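Alpha-1,3-glucanase (Bacillus circulans, PDB 5ZRU) hydrolyses alpha-1,3-glucan as a GH87 glycoside hydrolase, this chain being the C-terminal catalytic unit of the longer enzyme. Local coordinates at residues 504-509 and 543-548; 17-22 and 67-72. All coordinates share one frame; numbering follows the deposited sequence.

In the fold
The two contacts belong to different parts of the catalytic unit, their centres about 45 Å apart and their nearest atoms about 28 Å apart. Interaction 1 joins neighbouring coils near the C-terminal end of the long parallel beta-helix. Interaction 2 ties the two antiparallel sheets of the N-terminal domain, close to a calcium ion. Both are partly buried, interaction 2 having the larger share of surface residues, and their chemistry differs. At 504-509 with 543-548, backbone pairing, glycines, aromatic rings and bridging waters join successive loops. At 17-22 with 67-72, strand and loop never pair their backbones; side chains span the gap, with an arginine stacked on a tyrosine and a glutamate gathering donors from both segments.

Interaction 1 of 2, residues 504-509 and 543-548; sequences FGYGGG and YTYTGN
Gly-505 lies over one face of the Tyr-545 ring, its CA 3.3 Å from the ring centroid and 17° off the normal, a close CH-pi contact. Glycine suits this place because a CB would point into the ring and clash with CZ. CG of Tyr-545 stands between its own backbone N and carbonyl carbon (chi1 56°), which starts the ring toward the glycine. At the far end of that ring, OH comes in the plane of the Tyr-506 ring to its edge, 3.3 Å from CD1, with the two ring planes turned 82° apart. Beside the rings the strands pair in parallel. Phe-504 N donates to Tyr-543 O at 2.9 Å, and Phe-504 O accepts from Tyr-545 N at 3.0 Å. Phe-504 and Thr-544 put their side chains on one face of the sheet, where CD1 of Phe-504 and CG2 of Thr-544 meet at 3.9 Å. At the other end of the contact, Asn-548 ND2 donates to Gly-507 O over 2.8 Å; the acceptor lies in the amide plane, while the donor stands above the carbonyl plane.

Asn-548 is held in turn by an ST turn, in which its N donates to Thr-546 OG1 at 3.0 Å. Water 1 completes this end, donating to Tyr-506 O and Asn-548 O and accepting from Gly-509 N, whose backbone angles call for glycine. The Thr-544 hydroxyl donates to Thr-546 O and also bonds Gln-570 N. Farther out, Phe-533 stacks on Tyr-545, and Phe-510 meets Phe-504 edge-to-face. This coil-upon-coil pairing of short parallel strands, with loops layered beyond them, is the hallmark of a right-handed parallel beta-helix, as in the pectate lyase-like clan to which this domain belongs.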
ATOM      1  N   PHE A 504      23.624   2.999   4.182  1.00  9.64           N
ATOM      2  CA  PHE A 504      23.708   3.761   5.424  1.00  9.41           C
ATOM      3  C   PHE A 504      24.215   5.161   5.118  1.00 10.22           C
ATOM      4  O   PHE A 504      25.210   5.310   4.410  1.00 13.47           O
ATOM      5  CB  PHE A 504      24.719   3.193   6.446  1.00 10.22           C
ATOM      6  CG  PHE A 504      24.504   1.774   6.857  1.00  8.99           C
ATOM      7  CD1 PHE A 504      24.839   0.730   6.009  1.00 10.81           C
ATOM      8  CD2 PHE A 504      24.076   1.480   8.142  1.00 10.92           C
ATOM      9  CE1 PHE A 504      24.694  -0.585   6.422  1.00 13.68           C
ATOM     10  CE2 PHE A 504      23.933   0.154   8.555  1.00 12.34           C
ATOM     11  CZ  PHE A 504      24.237  -0.863   7.692  1.00 10.85           C
ATOM     12  N   GLY A 505      23.599   6.178   5.710  1.00 10.59           N
ATOM     13  CA  GLY A 505      24.157   7.506   5.539  1.00 11.02           C
ATOM     14  C   GLY A 505      23.569   8.537   6.478  1.00 12.30           C
ATOM     15  O   GLY A 505      22.736   8.231   7.335  1.00 12.87           O
ATOM     16  N   TYR A 506      24.015   9.785   6.262  1.00 11.58           N
ATOM     17  CA  TYR A 506      23.874  10.931   7.163  1.00 14.25           C
ATOM     18  C   TYR A 506      24.653  10.672   8.449  1.00 12.72           C
ATOM     19  O   TYR A 506      25.142   9.557   8.668  1.00 15.66           O
ATOM     20  CB  TYR A 506      22.397  11.275   7.413  1.00 13.71           C
ATOM     21  CG  TYR A 506      21.796  11.951   6.190  1.00 14.97           C
ATOM     22  CD1 TYR A 506      21.501  11.214   5.057  1.00 14.09           C
ATOM     23  CD2 TYR A 506      21.581  13.327   6.151  1.00 19.59           C
ATOM     24  CE1 TYR A 506      20.977  11.804   3.919  1.00 15.29           C
ATOM     25  CE2 TYR A 506      21.061  13.938   5.001  1.00 21.41           C
ATOM     26  CZ  TYR A 506      20.760  13.159   3.890  1.00 20.75           C
ATOM     27  OH  TYR A 506      20.243  13.715   2.737  1.00 17.91           O
ATOM     28  N   GLY A 507      24.824  11.702   9.274  1.00 13.36           N
ATOM     29  CA  GLY A 507      25.842  11.722  10.302  1.00 12.58           C
ATOM     30  C   GLY A 507      25.387  11.495  11.726  1.00 14.87           C
ATOM     31  O   GLY A 507      26.211  11.610  12.643  1.00 14.23           O
ATOM     32  N   GLY A 508      24.120  11.138  11.951  1.00 12.47           N
ATOM     33  CA  GLY A 508      23.616  11.030  13.309  1.00 12.73           C
ATOM     34  C   GLY A 508      24.120   9.823  14.081  1.00 15.17           C
ATOM     35  O   GLY A 508      23.983   9.794  15.309  1.00 14.09           O
ATOM     36  N   GLY A 509      24.661   8.828  13.399  1.00 13.79           N
ATOM     37  CA  GLY A 509      25.265   7.690  14.063  1.00 12.63           C
ATOM     38  C   GLY A 509      24.496   6.396  13.822  1.00 13.68           C
ATOM     39  O   GLY A 509      23.273   6.389  13.631  1.00 11.92           O
ATOM     40  N   TYR A 543      26.651  -0.269   1.152  1.00 11.92           N
ATOM     41  CA  TYR A 543      27.023   1.089   0.771  1.00  9.06           C
ATOM     42  C   TYR A 543      26.881   1.994   1.979  1.00 10.13           C
ATOM     43  O   TYR A 543      25.843   1.976   2.640  1.00 12.45           O
ATOM     44  CB  TYR A 543      26.110   1.560  -0.376  1.00 10.06           C
ATOM     45  CG  TYR A 543      26.168   3.022  -0.764  1.00 11.03           C
ATOM     46  CD1 TYR A 543      27.377   3.650  -1.052  1.00 13.60           C
ATOM     47  CD2 TYR A 543      24.994   3.754  -0.917  1.00 10.61           C
ATOM     48  CE1 TYR A 543      27.413   4.996  -1.442  1.00 11.60           C
ATOM     49  CE2 TYR A 543      25.017   5.082  -1.309  1.00 11.97           C
ATOM     50  CZ  TYR A 543      26.228   5.696  -1.572  1.00 12.82           C
ATOM     51  OH  TYR A 543      26.235   7.008  -1.980  1.00 12.53           O
ATOM     52  N   THR A 544      27.910   2.787   2.282  1.00 11.90           N
ATOM     53  CA  THR A 544      27.731   3.884   3.220  1.00 10.99           C
ATOM     54  C   THR A 544      28.254   5.169   2.597  1.00 11.73           C
ATOM     55  O   THR A 544      29.202   5.163   1.802  1.00 11.64           O
ATOM     56  CB  THR A 544      28.418   3.645   4.588  1.00 12.60           C
ATOM     57  OG1 THR A 544      29.791   4.047   4.523  1.00 14.85           O
ATOM     58  CG2 THR A 544      28.315   2.158   5.031  1.00 11.78           C
ATOM     59  N   TYR A 545      27.588   6.267   2.926  1.00 12.36           N
ATOM     60  CA  TYR A 545      28.051   7.609   2.592  1.00 13.59           C
ATOM     61  C   TYR A 545      28.195   8.436   3.866  1.00 14.78           C
ATOM     62  O   TYR A 545      28.048   9.659   3.853  1.00 13.12           O
ATOM     63  CB  TYR A 545      27.126   8.283   1.574  1.00 13.25           C
ATOM     64  CG  TYR A 545      25.675   8.377   1.980  1.00 14.92           C
ATOM     65  CD1 TYR A 545      24.827   7.272   1.863  1.00 12.05           C
ATOM     66  CD2 TYR A 545      25.138   9.572   2.452  1.00 13.76           C
ATOM     67  CE1 TYR A 545      23.497   7.348   2.235  1.00 10.25           C
ATOM     68  CE2 TYR A 545      23.795   9.660   2.822  1.00 14.22           C
ATOM     69  CZ  TYR A 545      22.981   8.540   2.704  1.00 13.86           C
ATOM     70  OH  TYR A 545      21.653   8.601   3.068  1.00 12.34           O
ATOM     71  N   THR A 546      28.450   7.752   4.980  1.00 12.62           N
ATOM     72  CA  THR A 546      28.907   8.367   6.216  1.00 13.88           C
ATOM     73  C   THR A 546      30.071   7.555   6.756  1.00 14.69           C
ATOM     74  O   THR A 546      30.147   6.339   6.552  1.00 13.55           O
ATOM     75  CB  THR A 546      27.804   8.456   7.290  1.00 15.02           C
ATOM     76  OG1 THR A 546      28.313   9.113   8.457  1.00 13.77           O
ATOM     77  CG2 THR A 546      27.306   7.073   7.700  1.00 10.73           C
ATOM     78  N   GLY A 547      30.992   8.242   7.424  1.00 16.33           N
ATOM     79  CA  GLY A 547      32.050   7.585   8.160  1.00 17.57           C
ATOM     80  C   GLY A 547      31.735   7.385   9.622  1.00 19.33           C
ATOM     81  O   GLY A 547      32.572   6.863  10.364  1.00 18.21           O
ATOM     82  N   ASN A 548      30.546   7.793  10.061  1.00 15.62           N
ATOM     83  CA  ASN A 548      30.130   7.680  11.453  1.00 13.00           C
ATOM     84  C   ASN A 548      29.136   6.532  11.572  1.00 15.86           C
ATOM     85  O   ASN A 548      27.947   6.702  11.287  1.00 14.15           O
ATOM     86  CB  ASN A 548      29.505   8.984  11.930  1.00 12.72           C
ATOM     87  CG  ASN A 548      29.037   8.909  13.367  1.00 16.54           C
ATOM     88  OD1 ASN A 548      29.555   8.118  14.161  1.00 15.27           O
ATOM     89  ND2 ASN A 548      28.052   9.733  13.714  1.00 18.19           N
TER
HETATM   90  O   HOH W   1      26.040   8.580  11.019  1.00 15.36           O
HETATM   91  O   HOH W   2      26.340  11.305   5.163  1.00 19.67           O
HETATM   92  O   HOH W   3      26.887   9.620  16.571  1.00 28.55           O

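Interaction 2 of 2, residues 17-22 and 67-72. With CA (calcium ion), chain M.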
ATOM      1  N   PRO A  17      -6.960 -15.133  -1.404  1.00 12.38           N
ATOM      2  CA  PRO A  17      -7.678 -16.141  -2.192  1.00 10.86           C
ATOM      3  C   PRO A  17      -7.503 -15.994  -3.689  1.00 11.74           C
ATOM      4  O   PRO A  17      -7.989 -16.860  -4.429  1.00 13.32           O
ATOM      5  CB  PRO A  17      -9.149 -15.923  -1.789  1.00 12.76           C
ATOM      6  CG  PRO A  17      -9.214 -14.527  -1.355  1.00 13.93           C
ATOM      7  CD  PRO A  17      -7.883 -14.201  -0.728  1.00 12.75           C
ATOM      8  N   TYR A  18      -6.839 -14.939  -4.162  1.00 10.15           N
ATOM      9  CA  TYR A  18      -6.644 -14.769  -5.594  1.00 10.39           C
ATOM     10  C   TYR A  18      -5.323 -15.387  -6.046  1.00 11.35           C
ATOM     11  O   TYR A  18      -4.401 -15.601  -5.260  1.00 11.86           O
ATOM     12  CB  TYR A  18      -6.698 -13.283  -5.988  1.00  7.98           C
ATOM     13  CG  TYR A  18      -5.850 -12.339  -5.154  1.00 11.82           C
ATOM     14  CD1 TYR A  18      -4.474 -12.270  -5.319  1.00 12.24           C
ATOM     15  CD2 TYR A  18      -6.439 -11.498  -4.214  1.00 11.40           C
ATOM     16  CE1 TYR A  18      -3.697 -11.387  -4.559  1.00 12.85           C
ATOM     17  CE2 TYR A  18      -5.678 -10.605  -3.461  1.00 11.43           C
ATOM     18  CZ  TYR A  18      -4.313 -10.560  -3.633  1.00 13.36           C
ATOM     19  OH  TYR A  18      -3.570  -9.685  -2.870  1.00 11.94           O
ATOM     20  N   THR A  19      -5.253 -15.695  -7.335  1.00  9.65           N
ATOM     21  CA  THR A  19      -3.999 -16.014  -7.988  1.00  9.31           C
ATOM     22  C   THR A  19      -3.773 -14.987  -9.077  1.00 10.58           C
ATOM     23  O   THR A  19      -4.719 -14.357  -9.567  1.00 12.79           O
ATOM     24  CB  THR A  19      -3.986 -17.430  -8.596  1.00 14.42           C
ATOM     25  OG1 THR A  19      -5.024 -17.538  -9.580  1.00 14.51           O
ATOM     26  CG2 THR A  19      -4.170 -18.477  -7.506  1.00 14.05           C
ATOM     27  N   ARG A  20      -2.515 -14.811  -9.453  1.00  9.14           N
ATOM     28  CA  ARG A  20      -2.175 -13.763 -10.398  1.00 12.17           C
ATOM     29  C   ARG A  20      -1.973 -14.311 -11.801  1.00 12.81           C
ATOM     30  O   ARG A  20      -1.317 -15.340 -11.996  1.00 13.22           O
ATOM     31  CB  ARG A  20      -0.915 -13.004  -9.990  1.00 13.51           C
ATOM     32  CG  ARG A  20      -0.632 -11.954 -11.039  1.00 17.97           C
ATOM     33  CD  ARG A  20       0.371 -10.978 -10.631  1.00 19.85           C
ATOM     34  NE  ARG A  20      -0.000 -10.321  -9.394  1.00 15.62           N
ATOM     35  CZ  ARG A  20       0.783  -9.426  -8.821  1.00 16.15           C
ATOM     36  NH1 ARG A  20       1.925  -9.112  -9.415  1.00 20.25           N
ATOM     37  NH2 ARG A  20       0.429  -8.851  -7.679  1.00 13.43           N
ATOM     38  N   TYR A  21      -2.540 -13.608 -12.770  1.00 13.17           N
ATOM     39  CA  TYR A  21      -2.304 -13.820 -14.193  1.00 12.94           C
ATOM     40  C   TYR A  21      -1.538 -12.594 -14.685  1.00 15.28           C
ATOM     41  O   TYR A  21      -2.138 -11.543 -14.934  1.00 12.64           O
ATOM     42  CB  TYR A  21      -3.636 -14.027 -14.912  1.00 11.39           C
ATOM     43  CG  TYR A  21      -4.215 -15.372 -14.548  1.00 11.69           C
ATOM     44  CD1 TYR A  21      -4.927 -15.557 -13.362  1.00 12.38           C
ATOM     45  CD2 TYR A  21      -3.977 -16.476 -15.353  1.00 14.37           C
ATOM     46  CE1 TYR A  21      -5.409 -16.800 -13.014  1.00 11.47           C
ATOM     47  CE2 TYR A  21      -4.467 -17.716 -15.023  1.00 15.17           C
ATOM     48  CZ  TYR A  21      -5.178 -17.878 -13.859  1.00 13.76           C
ATOM     49  OH  TYR A  21      -5.641 -19.129 -13.549  1.00 16.91           O
ATOM     50  N   ASP A  22      -0.210 -12.716 -14.795  1.00 13.49           N
ATOM     51  CA  ASP A  22       0.638 -11.548 -14.999  1.00 17.52           C
ATOM     52  C   ASP A  22       1.033 -11.421 -16.466  1.00 17.84           C
ATOM     53  O   ASP A  22       0.607 -12.191 -17.336  1.00 14.83           O
ATOM     54  CB  ASP A  22       1.885 -11.592 -14.099  1.00 18.13           C
ATOM     55  CG  ASP A  22       2.341 -10.182 -13.626  1.00 26.66           C
ATOM     56  OD1 ASP A  22       2.326  -9.217 -14.440  1.00 19.71           O
ATOM     57  OD2 ASP A  22       2.722 -10.030 -12.434  1.00 29.04           O
ATOM     58  N   THR A  67      -5.357 -17.923 -20.071  1.00 14.60           N
ATOM     59  CA  THR A  67      -6.093 -19.168 -19.895  1.00 15.14           C
ATOM     60  C   THR A  67      -6.030 -19.586 -18.434  1.00 15.22           C
ATOM     61  O   THR A  67      -4.940 -19.702 -17.866  1.00 13.00           O
ATOM     62  CB  THR A  67      -5.533 -20.281 -20.785  1.00 16.32           C
ATOM     63  OG1 THR A  67      -5.553 -19.846 -22.142  1.00 20.58           O
ATOM     64  CG2 THR A  67      -6.390 -21.540 -20.668  1.00 17.65           C
ATOM     65  N   ILE A  68      -7.201 -19.815 -17.834  1.00 15.70           N
ATOM     66  CA  ILE A  68      -7.261 -20.173 -16.420  1.00 13.76           C
ATOM     67  C   ILE A  68      -6.533 -21.488 -16.193  1.00 18.27           C
ATOM     68  O   ILE A  68      -6.730 -22.461 -16.931  1.00 19.10           O
ATOM     69  CB  ILE A  68      -8.721 -20.253 -15.962  1.00 15.89           C
ATOM     70  CG1 ILE A  68      -9.435 -18.934 -16.273  1.00 16.90           C
ATOM     71  CG2 ILE A  68      -8.798 -20.587 -14.483  1.00 12.95           C
ATOM     72  CD1 ILE A  68      -8.803 -17.727 -15.566  1.00 16.19           C
ATOM     73  N   ARG A  69      -5.693 -21.526 -15.161  1.00 15.87           N
ATOM     74  CA  ARG A  69      -4.871 -22.688 -14.853  1.00 17.48           C
ATOM     75  C   ARG A  69      -5.676 -23.772 -14.137  1.00 18.47           C
ATOM     76  O   ARG A  69      -6.726 -23.497 -13.551  1.00 19.37           O
ATOM     77  CB  ARG A  69      -3.697 -22.283 -13.967  1.00 18.58           C
ATOM     78  CG  ARG A  69      -2.786 -21.215 -14.523  1.00 22.10           C
ATOM     79  CD  ARG A  69      -1.775 -20.818 -13.453  1.00 15.83           C
ATOM     80  NE  ARG A  69      -1.014 -19.654 -13.860  1.00 29.40           N
ATOM     81  CZ  ARG A  69      -1.134 -18.452 -13.315  1.00 22.25           C
ATOM     82  NH1 ARG A  69      -1.973 -18.251 -12.304  1.00 17.27           N
ATOM     83  NH2 ARG A  69      -0.393 -17.456 -13.773  1.00 27.27           N
ATOM     84  N   PRO A  70      -5.192 -25.018 -14.164  1.00 18.77           N
ATOM     85  CA  PRO A  70      -5.812 -26.075 -13.350  1.00 18.24           C
ATOM     86  C   PRO A  70      -5.917 -25.664 -11.888  1.00 20.82           C
ATOM     87  O   PRO A  70      -5.000 -25.069 -11.320  1.00 18.27           O
ATOM     88  CB  PRO A  70      -4.859 -27.262 -13.527  1.00 19.87           C
ATOM     89  CG  PRO A  70      -4.205 -27.033 -14.850  1.00 23.22           C
ATOM     90  CD  PRO A  70      -4.093 -25.530 -15.004  1.00 21.74           C
ATOM     91  N   GLY A  71      -7.057 -25.978 -11.280  1.00 18.69           N
ATOM     92  CA  GLY A  71      -7.277 -25.669  -9.886  1.00 20.21           C
ATOM     93  C   GLY A  71      -7.498 -24.207  -9.564  1.00 20.90           C
ATOM     94  O   GLY A  71      -7.593 -23.864  -8.382  1.00 20.32           O
ATOM     95  N   GLU A  72      -7.585 -23.332 -10.560  1.00 16.14           N
ATOM     96  CA  GLU A  72      -7.761 -21.903 -10.330  1.00 17.61           C
ATOM     97  C   GLU A  72      -9.070 -21.432 -10.963  1.00 18.70           C
ATOM     98  O   GLU A  72      -9.857 -22.227 -11.486  1.00 18.67           O
ATOM     99  CB  GLU A  72      -6.557 -21.120 -10.870  1.00 16.39           C
ATOM    100  CG  GLU A  72      -5.276 -21.493 -10.156  1.00 17.00           C
ATOM    101  CD  GLU A  72      -4.071 -20.713 -10.628  1.00 16.86           C
ATOM    102  OE1 GLU A  72      -4.232 -19.627 -11.238  1.00 16.11           O
ATOM    103  OE2 GLU A  72      -2.953 -21.203 -10.386  1.00 16.07           O
TER
HETATM  104 CA    CA M 611       3.846  -6.965 -15.270  1.00 19.56          CA
HETATM  105  O   HOH W   4       5.325  -8.943 -15.293  1.00 17.19           O
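The guanidinium of Arg-69 lies flat on one face of the Tyr-21 ring, centres 4.1 Å apart and planes 12° from parallel, a cation-pi stack in which NH1 sits toward the rim. The arginine chain runs extended from CG to NE (chi3 -171°), carrying that flat group out to the ring. At the guanidinium edge, NH2 and NH1 of Arg-69 both grip Arg-20 O, at 2.9 and 3.0 Å. NH1 also makes a salt bridge to Glu-72, whose OE1 receives it on the syn lone pair at 2.9 Å, while NH2 has a second partner in Asp-25. These bonds fix the rotation of the flat cation above the ring. At the edge of the tyrosine ring and in its plane, Arg-69 N donates to Tyr-21 OH at 2.9 Å, almost straight at 174°. A phenol suits this place: its face takes the cation and its oxygen the backbone N-H.

Glu-72 OE1 gathers a further donor, Thr-19 OG1, which reaches it at 2.8 Å from above the carboxylate plane. An alanine in place of Arg-69 would probably leave Arg-20 O and the charges of Glu-72 and Asp-25 without this partner, and the face of Tyr-21 without its stacked cation. Past Tyr-21, Asp-22 OD1 binds calcium at 2.8 Å with Thr-23, Ser-50, Arg-53 and Asp-169; its OD2 takes a salt bridge from Arg-20 NH1, while Arg-20 NH2 turns to Glu-172. The contact thus joins the two facing sheets of a beta-sandwich beside its calcium site, consistent with the galactose-binding-like clan assigned to this domain.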